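Local coordinates for chitinase A (Pteris ryukyuensis, PDB 4RL3), which probably hydrolyses chitin at its glycosidic bonds, the piece studied being the family 18 catalytic domain of a longer fern protein, at residues K2-Y7 with Q261-A266; E6-L11 with V15-V20; V20-N23 with T27-F30; A65-H70 with H115-D120; G252-A255 with K259-Y262. All blocks are in the same frame, centred on the assembly; numbering follows the deposited sequence.

Contact 1: residues K2-Y7 with Q261-A266; sequences KVFREY and QYEQQA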
# COMPACT_ATOMS: atom_id res chain seq x y z
N LYS A 2 -6.45 -5.05 14.05
CA LYS A 2 -5.13 -4.65 14.57
C LYS A 2 -4.07 -4.79 13.48
O LYS A 2 -3.02 -5.40 13.70
CB LYS A 2 -4.75 -5.50 15.80
CG LYS A 2 -5.36 -5.01 17.10
CD LYS A 2 -4.75 -5.69 18.32
CE LYS A 2 -5.65 -5.51 19.54
NZ LYS A 2 -5.27 -6.40 20.68
N VAL A 3 -4.32 -4.20 12.32
CA VAL A 3 -3.36 -4.24 11.21
C VAL A 3 -2.47 -3.00 11.19
O VAL A 3 -2.95 -1.88 11.26
CB VAL A 3 -4.10 -4.38 9.86
CG1 VAL A 3 -3.13 -4.29 8.68
CG2 VAL A 3 -4.87 -5.68 9.84
N PHE A 4 -1.16 -3.22 11.12
CA PHE A 4 -0.23 -2.12 10.91
C PHE A 4 0.56 -2.42 9.65
O PHE A 4 1.06 -3.53 9.50
CB PHE A 4 0.73 -1.94 12.09
CG PHE A 4 1.77 -0.91 11.82
CD1 PHE A 4 1.44 0.44 11.86
CD2 PHE A 4 3.06 -1.27 11.43
CE1 PHE A 4 2.37 1.41 11.56
CE2 PHE A 4 3.99 -0.31 11.13
CZ PHE A 4 3.65 1.03 11.19
N ARG A 5 0.66 -1.45 8.75
CA ARG A 5 1.42 -1.63 7.50
C ARG A 5 2.43 -0.52 7.27
O ARG A 5 2.18 0.63 7.63
CB ARG A 5 0.49 -1.75 6.29
CG ARG A 5 -0.87 -2.37 6.62
CD ARG A 5 -1.72 -2.58 5.38
NE ARG A 5 -1.32 -3.77 4.63
CZ ARG A 5 -1.65 -4.01 3.37
NH1 ARG A 5 -2.34 -3.13 2.67
NH2 ARG A 5 -1.23 -5.13 2.78
N GLU A 6 3.56 -0.89 6.67
CA GLU A 6 4.69 0.01 6.45
C GLU A 6 5.17 -0.14 5.01
O GLU A 6 5.71 -1.20 4.64
CB GLU A 6 5.83 -0.35 7.42
CG GLU A 6 7.05 0.56 7.37
CD GLU A 6 6.92 1.81 8.22
OE1 GLU A 6 5.84 2.06 8.78
OE2 GLU A 6 7.93 2.54 8.31
N TYR A 7 5.00 0.90 4.19
CA TYR A 7 5.64 0.92 2.87
C TYR A 7 7.15 1.03 3.02
O TYR A 7 7.64 1.72 3.93
CB TYR A 7 5.11 2.07 2.00
CG TYR A 7 3.71 1.87 1.45
CD1 TYR A 7 2.58 2.17 2.21
CD2 TYR A 7 3.52 1.39 0.16
CE1 TYR A 7 1.31 2.00 1.71
CE2 TYR A 7 2.24 1.22 -0.35
CZ TYR A 7 1.14 1.52 0.43
OH TYR A 7 -0.14 1.36 -0.05
N GLN A 261 9.89 6.76 15.60
CA GLN A 261 9.08 6.85 16.81
C GLN A 261 7.59 6.74 16.53
O GLN A 261 6.85 6.21 17.35
CB GLN A 261 9.40 8.11 17.61
CG GLN A 261 8.98 9.43 16.98
CD GLN A 261 9.63 10.61 17.70
OE1 GLN A 261 9.13 11.08 18.72
NE2 GLN A 261 10.75 11.06 17.17
N TYR A 262 7.13 7.23 15.38
CA TYR A 262 5.69 7.17 15.09
C TYR A 262 5.22 5.77 14.65
O TYR A 262 4.08 5.40 14.93
CB TYR A 262 5.31 8.24 14.08
CG TYR A 262 5.56 9.63 14.60
CD1 TYR A 262 4.92 10.08 15.75
CD2 TYR A 262 6.44 10.49 13.96
CE1 TYR A 262 5.14 11.35 16.24
CE2 TYR A 262 6.66 11.77 14.45
CZ TYR A 262 6.01 12.18 15.59
OH TYR A 262 6.23 13.46 16.07
N GLU A 263 6.10 5.00 14.02
CA GLU A 263 5.81 3.58 13.75
C GLU A 263 5.51 2.87 15.07
O GLU A 263 4.56 2.09 15.17
CB GLU A 263 7.01 2.89 13.10
CG GLU A 263 7.14 3.05 11.59
CD GLU A 263 7.70 4.40 11.14
OE1 GLU A 263 7.87 4.57 9.91
OE2 GLU A 263 7.98 5.29 11.97
N GLN A 264 6.35 3.12 16.06
CA GLN A 264 6.18 2.50 17.37
C GLN A 264 4.89 2.95 18.04
O GLN A 264 4.12 2.13 18.55
CB GLN A 264 7.39 2.82 18.25
CG GLN A 264 7.27 2.34 19.68
CD GLN A 264 6.61 3.36 20.60
OE1 GLN A 264 5.62 3.06 21.29
NE2 GLN A 264 7.12 4.56 20.58
N GLN A 265 4.68 4.25 18.05
CA GLN A 265 3.47 4.80 18.64
C GLN A 265 2.20 4.25 18.00
O GLN A 265 1.26 3.94 18.70
CB GLN A 265 3.48 6.32 18.57
CG GLN A 265 4.47 6.92 19.54
CD GLN A 265 4.48 8.42 19.43
OE1 GLN A 265 3.41 9.04 19.37
NE2 GLN A 265 5.66 9.02 19.38
N ALA A 266 2.20 4.13 16.67
CA ALA A 266 1.04 3.60 15.98
C ALA A 266 0.72 2.17 16.41
O ALA A 266 -0.45 1.83 16.63
CB ALA A 266 1.24 3.66 14.49
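Glu-263 OE1 has two close polar neighbours: it is hydrogen-bonded with Ser-253 OG, and Glu-6 OE2 lies 2.6 Å away. Two buried acid oxygens at this spacing suggest that one carboxyl group may hold a proton, which would relieve the repulsion between them. Each chain is bent at its second torsion (chi2), and the two side chains cross at about a right angle, with their carboxylate planes 58° apart. Both Glu-6 oxygens also lie against Glu-263 CG, OE1 at 3.3 Å. The setting is the wall of a TIM barrel. Strand 3-7 is the first barrel strand and helix 261-266 belongs to the C-terminal helix packed outside it, running nearly antiparallel to the strand at 162°, with axes 10.0 Å apart at closest approach. Phe-4 fills the apolar half of the interface: its CG stands opposite the backbone N across the CA-CB bond (chi1 174°), which aims the ring at the helix. Its CE1 meets Ala-266 CB at 3.9 Å, and its CZ reaches Glu-263 CG at 4.1 Å. Ile-247 of the adjacent strand 244-248 touches Phe-4 and both acids, while the Phe-4 ring also meets that of Phe-28 on the other neighbouring strand.

Contact 2: residues E6-L11 with V15-V20; sequences EYIGAL and VQFTDV. With EDO (1,2-ethanediol), chain C.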
# COMPACT_ATOMS: atom_id res chain seq x y z
N GLU A 6 3.56 -0.89 6.67
CA GLU A 6 4.69 0.01 6.45
C GLU A 6 5.17 -0.14 5.01
O GLU A 6 5.71 -1.20 4.64
CB GLU A 6 5.83 -0.35 7.42
CG GLU A 6 7.05 0.56 7.37
CD GLU A 6 6.92 1.81 8.22
OE1 GLU A 6 5.84 2.06 8.78
OE2 GLU A 6 7.93 2.54 8.31
N TYR A 7 5.00 0.90 4.19
CA TYR A 7 5.64 0.92 2.87
C TYR A 7 7.15 1.03 3.02
O TYR A 7 7.64 1.72 3.93
CB TYR A 7 5.11 2.07 2.00
CG TYR A 7 3.71 1.87 1.45
CD1 TYR A 7 2.58 2.17 2.21
CD2 TYR A 7 3.52 1.39 0.16
CE1 TYR A 7 1.31 2.00 1.71
CE2 TYR A 7 2.24 1.22 -0.35
CZ TYR A 7 1.14 1.52 0.43
OH TYR A 7 -0.14 1.36 -0.05
N ILE A 8 7.88 0.35 2.14
CA ILE A 8 9.34 0.37 2.19
C ILE A 8 9.99 0.05 0.85
O ILE A 8 9.55 -0.84 0.13
CB ILE A 8 9.85 -0.61 3.27
CG1 ILE A 8 11.38 -0.58 3.40
CG2 ILE A 8 9.37 -2.04 3.00
CD1 ILE A 8 11.88 -1.22 4.67
N GLY A 9 11.05 0.79 0.53
CA GLY A 9 12.01 0.39 -0.51
C GLY A 9 12.16 1.24 -1.75
O GLY A 9 13.05 0.98 -2.54
N ALA A 10 11.31 2.25 -1.94
CA ALA A 10 11.24 2.96 -3.21
C ALA A 10 12.33 4.01 -3.40
O ALA A 10 12.61 4.39 -4.53
CB ALA A 10 9.88 3.60 -3.40
N LEU A 11 12.91 4.50 -2.31
CA LEU A 11 13.89 5.60 -2.43
C LEU A 11 15.32 5.13 -2.67
O LEU A 11 16.18 5.96 -3.01
CB LEU A 11 13.87 6.51 -1.20
CG LEU A 11 12.53 7.16 -0.87
CD1 LEU A 11 12.75 8.25 0.18
CD2 LEU A 11 11.84 7.75 -2.09
N VAL A 15 17.41 1.83 3.68
CA VAL A 15 16.56 1.36 4.77
C VAL A 15 16.30 -0.14 4.63
O VAL A 15 16.20 -0.67 3.52
CB VAL A 15 15.24 2.16 4.86
CG1 VAL A 15 14.35 1.91 3.63
CG2 VAL A 15 14.50 1.84 6.16
N GLN A 16 16.23 -0.82 5.77
CA GLN A 16 16.02 -2.25 5.82
C GLN A 16 14.79 -2.56 6.66
O GLN A 16 14.35 -1.72 7.47
CB GLN A 16 17.27 -2.92 6.40
CG GLN A 16 18.51 -2.66 5.56
CD GLN A 16 19.74 -3.33 6.12
OE1 GLN A 16 20.56 -2.68 6.80
NE2 GLN A 16 19.89 -4.62 5.88
N PHE A 17 14.22 -3.74 6.47
CA PHE A 17 13.10 -4.21 7.29
C PHE A 17 13.53 -4.12 8.76
O PHE A 17 12.75 -3.75 9.62
CB PHE A 17 12.73 -5.68 7.01
CG PHE A 17 12.27 -5.98 5.59
CD1 PHE A 17 11.22 -5.29 5.02
CD2 PHE A 17 12.86 -7.01 4.87
CE1 PHE A 17 10.78 -5.59 3.73
CE2 PHE A 17 12.43 -7.33 3.58
CZ PHE A 17 11.39 -6.60 3.01
N THR A 18 14.79 -4.48 9.02
CA THR A 18 15.31 -4.53 10.39
C THR A 18 15.43 -3.18 11.11
O THR A 18 15.58 -3.14 12.34
CB THR A 18 16.69 -5.24 10.41
OG1 THR A 18 17.59 -4.55 9.53
CG2 THR A 18 16.58 -6.70 9.98
N ASP A 19 15.35 -2.08 10.36
CA ASP A 19 15.31 -0.73 10.94
C ASP A 19 13.94 -0.37 11.52
O ASP A 19 13.82 0.58 12.29
CB ASP A 19 15.66 0.32 9.88
CG ASP A 19 17.09 0.20 9.40
OD1 ASP A 19 18.00 -0.03 10.22
OD2 ASP A 19 17.31 0.35 8.20
N VAL A 20 12.90 -1.08 11.09
CA VAL A 20 11.53 -0.71 11.44
C VAL A 20 11.06 -1.41 12.71
O VAL A 20 11.13 -2.63 12.81
CB VAL A 20 10.55 -1.06 10.30
CG1 VAL A 20 9.14 -0.56 10.63
CG2 VAL A 20 11.03 -0.45 9.00
C1 EDO C . 8.20 4.43 -0.47
O1 EDO C . 9.13 3.37 -0.16
C2 EDO C . 8.91 5.75 -0.74
O2 EDO C . 9.50 6.28 0.45
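In this TIM barrel, the loop that leaves strand 3-8 at its C-terminal end folds back on it, and Ile-8 meets four of the six residues 15-20. Residues 15-20 belong to the crossover from strand 3-8 to the parallel strand 27-36, which holds a 3-10 turn at 17-19 and no longer helix. Ile-8 uses all its branches. CG1 lies 3.9 Å from Val-15 CG1; CG2 goes to Phe-17 CE1, also at 3.9 Å, the side chains crossing at about a right angle; and CD1 reaches the backbone, 3.8 Å from Gln-16 O. With CG1 opposite the backbone N (chi1 -177°) and the chain extended beyond it, CD1 is carried to the start of the 3-10 turn, against Phe-17 N. Farther down the strand Val-20 CG1 meets Glu-6 CG, coming from opposite directions. The Phe-17 ring continues to Ala-62, Val-63 and Ile-66 of helix 60-69. Within the turn, Gln-16 N donates to Asp-19 OD2 at 2.9 Å, on the anti side, 34° out of the carboxylate plane. Past the strand end, Ala-10 N donates to O1 of a bound 1,2-ethanediol, probably from the crystallisation liquor, 3.0 Å away with an N-H...O angle of 161°.

Contact 3: residues V20-N23 with T27-F30; sequences VPIN and TFHF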
# COMPACT_ATOMS: atom_id res chain seq x y z
N VAL A 20 12.90 -1.08 11.09
CA VAL A 20 11.53 -0.71 11.44
C VAL A 20 11.06 -1.41 12.71
O VAL A 20 11.13 -2.63 12.81
CB VAL A 20 10.55 -1.06 10.30
CG1 VAL A 20 9.14 -0.56 10.63
CG2 VAL A 20 11.03 -0.45 9.00
N PRO A 21 10.55 -0.63 13.69
CA PRO A 21 10.05 -1.23 14.93
C PRO A 21 8.90 -2.19 14.62
O PRO A 21 7.99 -1.84 13.87
CB PRO A 21 9.57 -0.02 15.75
CG PRO A 21 10.22 1.16 15.13
CD PRO A 21 10.42 0.83 13.69
N ILE A 22 8.98 -3.41 15.17
CA ILE A 22 7.95 -4.44 14.99
C ILE A 22 7.40 -4.85 16.36
O ILE A 22 8.11 -5.42 17.18
CB ILE A 22 8.52 -5.69 14.27
CG1 ILE A 22 9.01 -5.33 12.86
CG2 ILE A 22 7.47 -6.80 14.21
CD1 ILE A 22 9.99 -6.32 12.27
N ASN A 23 6.13 -4.53 16.60
CA ASN A 23 5.43 -4.93 17.81
C ASN A 23 4.82 -6.31 17.58
O ASN A 23 4.13 -6.51 16.59
CB ASN A 23 4.34 -3.90 18.12
CG ASN A 23 3.66 -4.13 19.46
OD1 ASN A 23 3.14 -5.21 19.72
ND2 ASN A 23 3.66 -3.11 20.30
N THR A 27 -0.91 -7.38 13.65
CA THR A 27 -0.74 -8.01 12.35
C THR A 27 0.09 -7.04 11.53
O THR A 27 -0.39 -5.97 11.17
CB THR A 27 -2.11 -8.27 11.69
OG1 THR A 27 -2.81 -9.26 12.45
CG2 THR A 27 -1.99 -8.74 10.26
N PHE A 28 1.34 -7.41 11.25
CA PHE A 28 2.32 -6.49 10.67
C PHE A 28 2.57 -6.79 9.21
O PHE A 28 2.97 -7.90 8.85
CB PHE A 28 3.65 -6.61 11.44
CG PHE A 28 4.63 -5.51 11.12
CD1 PHE A 28 5.25 -5.45 9.89
CD2 PHE A 28 4.89 -4.51 12.05
CE1 PHE A 28 6.13 -4.43 9.59
CE2 PHE A 28 5.77 -3.49 11.75
CZ PHE A 28 6.39 -3.44 10.52
N HIS A 29 2.35 -5.80 8.35
CA HIS A 29 2.66 -5.94 6.93
C HIS A 29 3.71 -4.94 6.48
O HIS A 29 3.51 -3.73 6.61
CB HIS A 29 1.41 -5.70 6.06
CG HIS A 29 0.27 -6.63 6.35
ND1 HIS A 29 -1.00 -6.40 5.87
CD2 HIS A 29 0.21 -7.80 7.03
CE1 HIS A 29 -1.80 -7.37 6.27
NE2 HIS A 29 -1.09 -8.23 6.97
N PHE A 30 4.83 -5.43 5.94
CA PHE A 30 5.66 -4.57 5.10
C PHE A 30 5.06 -4.57 3.69
O PHE A 30 4.54 -5.58 3.23
CB PHE A 30 7.10 -5.08 5.01
CG PHE A 30 7.90 -4.91 6.26
CD1 PHE A 30 8.37 -3.66 6.63
CD2 PHE A 30 8.22 -6.01 7.05
CE1 PHE A 30 9.12 -3.50 7.77
CE2 PHE A 30 8.98 -5.84 8.20
CZ PHE A 30 9.43 -4.60 8.56
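Ile-22 forks at CB, above and just beyond the rim of the Phe-28 ring. CG2 goes to the near rim, 4.1 Å from Phe-28 CD2, while CG1, set beside the backbone N (chi1 -62°), comes over one face of the ring. There it makes a CH-pi contact, 4.1 Å from the Phe-28 ring centroid and 21° off the normal, shifted toward the CE2 and CZ side. From CG1 the chain runs on to its tip, where CD1 meets the edge of the next aromatic, 4.1 Å from Phe-30 CZ. One isoleucine thus touches a face on one phenylalanine and an edge on the other. The rings also touch each other: Phe-28 CE1 stands above the centre of the Phe-30 ring. Val-20 enters in the plane of both, its CG1 4.0 Å from Phe-28 CZ and its CB 3.8 Å from Phe-30 CE1. Between these two aliphatic residues the backbone itself comes close, Pro-21 O lying 3.5 Å from Phe-28 CE2; that carbonyl accepts a hydrogen bond from Gln-267 NE2. The arrangement packs the end of a beta-strand crossover loop onto the outward side of barrel strand 27-30. Around it, Val-73 of strand 73-81 touches both phenylalanines, Phe-4 of strand 3-8 meets Phe-28, Ile-66 of helix 60-69 lies against Ile-22 and Phe-30, and helix 261-271 borders the loop through Gln-267.

Contact 4: residues A65-H70 with H115-D120; sequences AIKAQH and HLDGID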
# COMPACT_ATOMS: atom_id res chain seq x y z
N ALA A 65 13.99 -13.94 6.08
CA ALA A 65 14.56 -13.76 7.43
C ALA A 65 13.64 -12.98 8.36
O ALA A 65 13.43 -13.41 9.49
CB ALA A 65 15.92 -13.10 7.36
N ILE A 66 13.10 -11.86 7.91
CA ILE A 66 12.24 -11.07 8.80
C ILE A 66 10.98 -11.87 9.14
O ILE A 66 10.51 -11.83 10.28
CB ILE A 66 11.93 -9.65 8.24
CG1 ILE A 66 11.52 -8.70 9.37
CG2 ILE A 66 10.92 -9.68 7.11
CD1 ILE A 66 12.66 -8.32 10.30
N LYS A 67 10.44 -12.61 8.17
CA LYS A 67 9.27 -13.45 8.42
C LYS A 67 9.59 -14.62 9.35
O LYS A 67 8.76 -15.00 10.18
CB LYS A 67 8.65 -13.94 7.10
CG LYS A 67 7.96 -12.83 6.30
CD LYS A 67 7.49 -13.29 4.93
CE LYS A 67 6.49 -14.42 5.01
NZ LYS A 67 5.79 -14.61 3.71
N ALA A 68 10.79 -15.19 9.24
CA ALA A 68 11.17 -16.29 10.14
C ALA A 68 11.34 -15.81 11.57
O ALA A 68 11.07 -16.56 12.52
CB ALA A 68 12.45 -16.95 9.66
N GLN A 69 11.80 -14.57 11.74
CA GLN A 69 12.04 -14.02 13.07
C GLN A 69 10.75 -13.57 13.76
O GLN A 69 10.66 -13.61 14.99
CB GLN A 69 13.01 -12.84 12.99
CG GLN A 69 14.42 -13.21 12.53
CD GLN A 69 15.31 -11.98 12.37
OE1 GLN A 69 16.44 -11.93 12.88
NE2 GLN A 69 14.80 -10.98 11.68
N HIS A 70 9.78 -13.12 12.96
CA HIS A 70 8.55 -12.50 13.47
C HIS A 70 7.33 -13.12 12.81
O HIS A 70 6.99 -12.79 11.67
CB HIS A 70 8.58 -11.00 13.19
CG HIS A 70 9.78 -10.32 13.76
ND1 HIS A 70 9.87 -9.96 15.08
CD2 HIS A 70 10.96 -9.99 13.19
CE1 HIS A 70 11.06 -9.43 15.31
NE2 HIS A 70 11.74 -9.43 14.18
N HIS A 115 8.90 -14.58 -1.61
CA HIS A 115 8.18 -15.13 -0.44
C HIS A 115 7.10 -14.16 0.05
O HIS A 115 6.92 -13.95 1.24
CB HIS A 115 9.15 -15.45 0.71
CG HIS A 115 10.47 -16.00 0.26
ND1 HIS A 115 10.59 -17.23 -0.34
CD2 HIS A 115 11.71 -15.47 0.30
CE1 HIS A 115 11.86 -17.45 -0.63
NE2 HIS A 115 12.56 -16.40 -0.25
N LEU A 116 6.39 -13.56 -0.90
CA LEU A 116 5.44 -12.51 -0.56
C LEU A 116 4.04 -13.06 -0.26
O LEU A 116 3.73 -14.22 -0.55
CB LEU A 116 5.37 -11.48 -1.70
CG LEU A 116 6.72 -10.87 -2.10
CD1 LEU A 116 6.55 -9.87 -3.23
CD2 LEU A 116 7.40 -10.19 -0.92
N ASP A 117 3.19 -12.19 0.26
CA ASP A 117 1.89 -12.56 0.78
C ASP A 117 0.72 -11.85 0.11
O ASP A 117 -0.43 -12.16 0.39
CB ASP A 117 1.85 -12.22 2.28
CG ASP A 117 2.82 -13.07 3.08
OD1 ASP A 117 2.52 -14.26 3.24
OD2 ASP A 117 3.89 -12.55 3.49
N GLY A 118 1.01 -10.89 -0.76
CA GLY A 118 -0.05 -10.08 -1.33
C GLY A 118 0.40 -8.92 -2.16
O GLY A 118 1.60 -8.67 -2.32
N ILE A 119 -0.58 -8.22 -2.73
CA ILE A 119 -0.33 -7.06 -3.57
C ILE A 119 -1.20 -5.89 -3.15
O ILE A 119 -2.29 -6.06 -2.61
CB ILE A 119 -0.55 -7.36 -5.08
CG1 ILE A 119 -2.01 -7.72 -5.40
CG2 ILE A 119 0.38 -8.48 -5.52
CD1 ILE A 119 -2.34 -7.69 -6.88
N ASP A 120 -0.69 -4.69 -3.42
CA ASP A 120 -1.34 -3.43 -3.14
C ASP A 120 -1.38 -2.66 -4.46
O ASP A 120 -0.37 -2.58 -5.16
CB ASP A 120 -0.53 -2.65 -2.10
CG ASP A 120 -1.05 -1.26 -1.85
OD1 ASP A 120 -2.18 -1.14 -1.34
OD2 ASP A 120 -0.34 -0.29 -2.15
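Near the C-terminal end of helix 60-69, on the outside of the barrel, Lys-67 reaches across to the turn that leads into strand 118-123. Its ammonium group joins two acceptors there. NZ donates to the backbone carbonyl His-115 O at 2.8 Å, with a C=O...N angle of 152° and NZ tilted from the carbonyl plane, and forms a salt bridge with Asp-117 OD2, also at 2.8 Å. The carboxylate oxygen is met on its syn side, with NZ 24° out of the plane. Lysine and aspartate come from opposite directions, and the lysine chain bends at its third torsion (chi3 60°), which brings CE alongside the acid, 3.5 Å from Asp-117 OD2. That same oxygen accepts Val-75 N of the neighbouring strand 73-81. Asp-117, just before the strand, and Asp-120 on it are the first two acids of the DxxDxDxE signature of family 18 in this TIM barrel; in relatives its final glutamate is the catalytic acid. A methionine in place of Lys-67 would probably leave Asp-117 without its charge partner on the helix and His-115 O without this donor. Farther along, Asp-120 is hydrogen-bonded with Tyr-7 OH, Ser-78 OG and Ser-155 OG.

Contact 5: residues G252-A255 with K259-Y262; sequences GSYA and KFQY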
# COMPACT_ATOMS: atom_id res chain seq x y z
N GLY A 252 11.08 7.22 4.34
CA GLY A 252 10.83 8.58 4.84
C GLY A 252 11.27 8.71 6.28
O GLY A 252 11.95 9.66 6.66
N SER A 253 10.90 7.72 7.08
CA SER A 253 11.26 7.72 8.49
C SER A 253 12.77 7.63 8.67
O SER A 253 13.36 8.34 9.49
CB SER A 253 10.56 6.57 9.19
OG SER A 253 9.17 6.79 9.16
N TYR A 254 13.40 6.78 7.88
CA TYR A 254 14.85 6.56 7.94
C TYR A 254 15.61 7.86 7.71
O TYR A 254 16.62 8.12 8.37
CB TYR A 254 15.24 5.52 6.89
CG TYR A 254 16.66 5.00 6.95
CD1 TYR A 254 17.13 4.31 8.06
CD2 TYR A 254 17.52 5.18 5.88
CE1 TYR A 254 18.42 3.80 8.09
CE2 TYR A 254 18.81 4.68 5.92
CZ TYR A 254 19.25 4.00 7.03
OH TYR A 254 20.54 3.51 7.06
N ALA A 255 15.10 8.66 6.78
CA ALA A 255 15.72 9.92 6.39
C ALA A 255 15.27 11.10 7.25
O ALA A 255 15.76 12.21 7.06
CB ALA A 255 15.41 10.21 4.93
N LYS A 259 12.99 9.83 12.99
CA LYS A 259 13.27 8.41 12.82
C LYS A 259 11.97 7.59 12.93
O LYS A 259 10.97 7.97 12.30
CB LYS A 259 14.44 7.96 13.71
CG LYS A 259 15.77 8.60 13.29
CD LYS A 259 16.24 8.08 11.93
CE LYS A 259 17.69 8.40 11.61
NZ LYS A 259 18.23 7.47 10.57
N PHE A 260 11.94 6.50 13.70
CA PHE A 260 10.81 5.57 13.67
C PHE A 260 9.88 5.64 14.88
O PHE A 260 9.15 4.69 15.15
CB PHE A 260 11.31 4.14 13.48
CG PHE A 260 11.99 3.91 12.16
CD1 PHE A 260 11.25 3.49 11.05
CD2 PHE A 260 13.35 4.09 12.01
CE1 PHE A 260 11.86 3.26 9.83
CE2 PHE A 260 13.96 3.87 10.78
CZ PHE A 260 13.22 3.45 9.70
N GLN A 261 9.89 6.76 15.60
CA GLN A 261 9.08 6.85 16.81
C GLN A 261 7.59 6.74 16.53
O GLN A 261 6.85 6.21 17.35
CB GLN A 261 9.40 8.11 17.61
CG GLN A 261 8.98 9.43 16.98
CD GLN A 261 9.63 10.61 17.70
OE1 GLN A 261 9.13 11.08 18.72
NE2 GLN A 261 10.75 11.06 17.17
N TYR A 262 7.13 7.23 15.38
CA TYR A 262 5.69 7.17 15.09
C TYR A 262 5.22 5.77 14.65
O TYR A 262 4.08 5.40 14.93
CB TYR A 262 5.31 8.24 14.08
CG TYR A 262 5.56 9.63 14.60
CD1 TYR A 262 4.92 10.08 15.75
CD2 TYR A 262 6.44 10.49 13.96
CE1 TYR A 262 5.14 11.35 16.24
CE2 TYR A 262 6.66 11.77 14.45
CZ TYR A 262 6.01 12.18 15.59
OH TYR A 262 6.23 13.46 16.07
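Lys-259 turns back over the end of helix 250-254, starting with its own backbone: CA makes a CA-H...O contact with Ser-253 O at 3.3 Å. The side chain then bends at its second torsion (chi2 -68°) and runs beside Tyr-254 in the same direction until NZ donates to Tyr-254 O, 2.8 Å away and in the carbonyl plane. There NZ also stands off-centre by the tyrosine ring, 4.7 Å from the Tyr-254 centroid and 29° off the normal, a cation-pi pair. Phe-260 follows at the N-cap position of the C-terminal helix 261-271. The contact closes the tight link by which the chain, after barrel strand 244-248 and the short helix 250-254, turns into that last helix of the TIM barrel. One face of the Phe-260 ring takes Ser-253 CB in a CH-pi contact, with CE1 3.6 Å from that carbon, and CZ lies 4.0 Å from Tyr-254 CB. The ring also meets Pro-21 and Val-20; an alanine here would probably open a gap between the short helix and the 20-21 loop. Beyond it, Gln-261 NE2 is hydrogen-bonded to Ala-258 O, and Tyr-262 packs on Pro-226 and Leu-230 of helix 226-238.

Overall arrangement
From the N terminus, strand 3-8 serves contact 1 first and contact 2 next. Contact 2 closes a short loop within the crossover, and contact 3 starts at Val-20, where contact 2 ends, to close a second loop onto strand 27-36. Contact 4 follows in series, joining helix 60-69 to the turn before strand 118-123; Ile-66 links it to the aromatic cluster of contact 3. Contact 5 closes a short turn near the C terminus and finishes on helix 261-271. Contact 1 spans nearly the whole chain, packing that last helix against the first strand; contacts 2 to 4 fall within its span, while contact 5 overlaps its final segment at Gln-261 and Tyr-262.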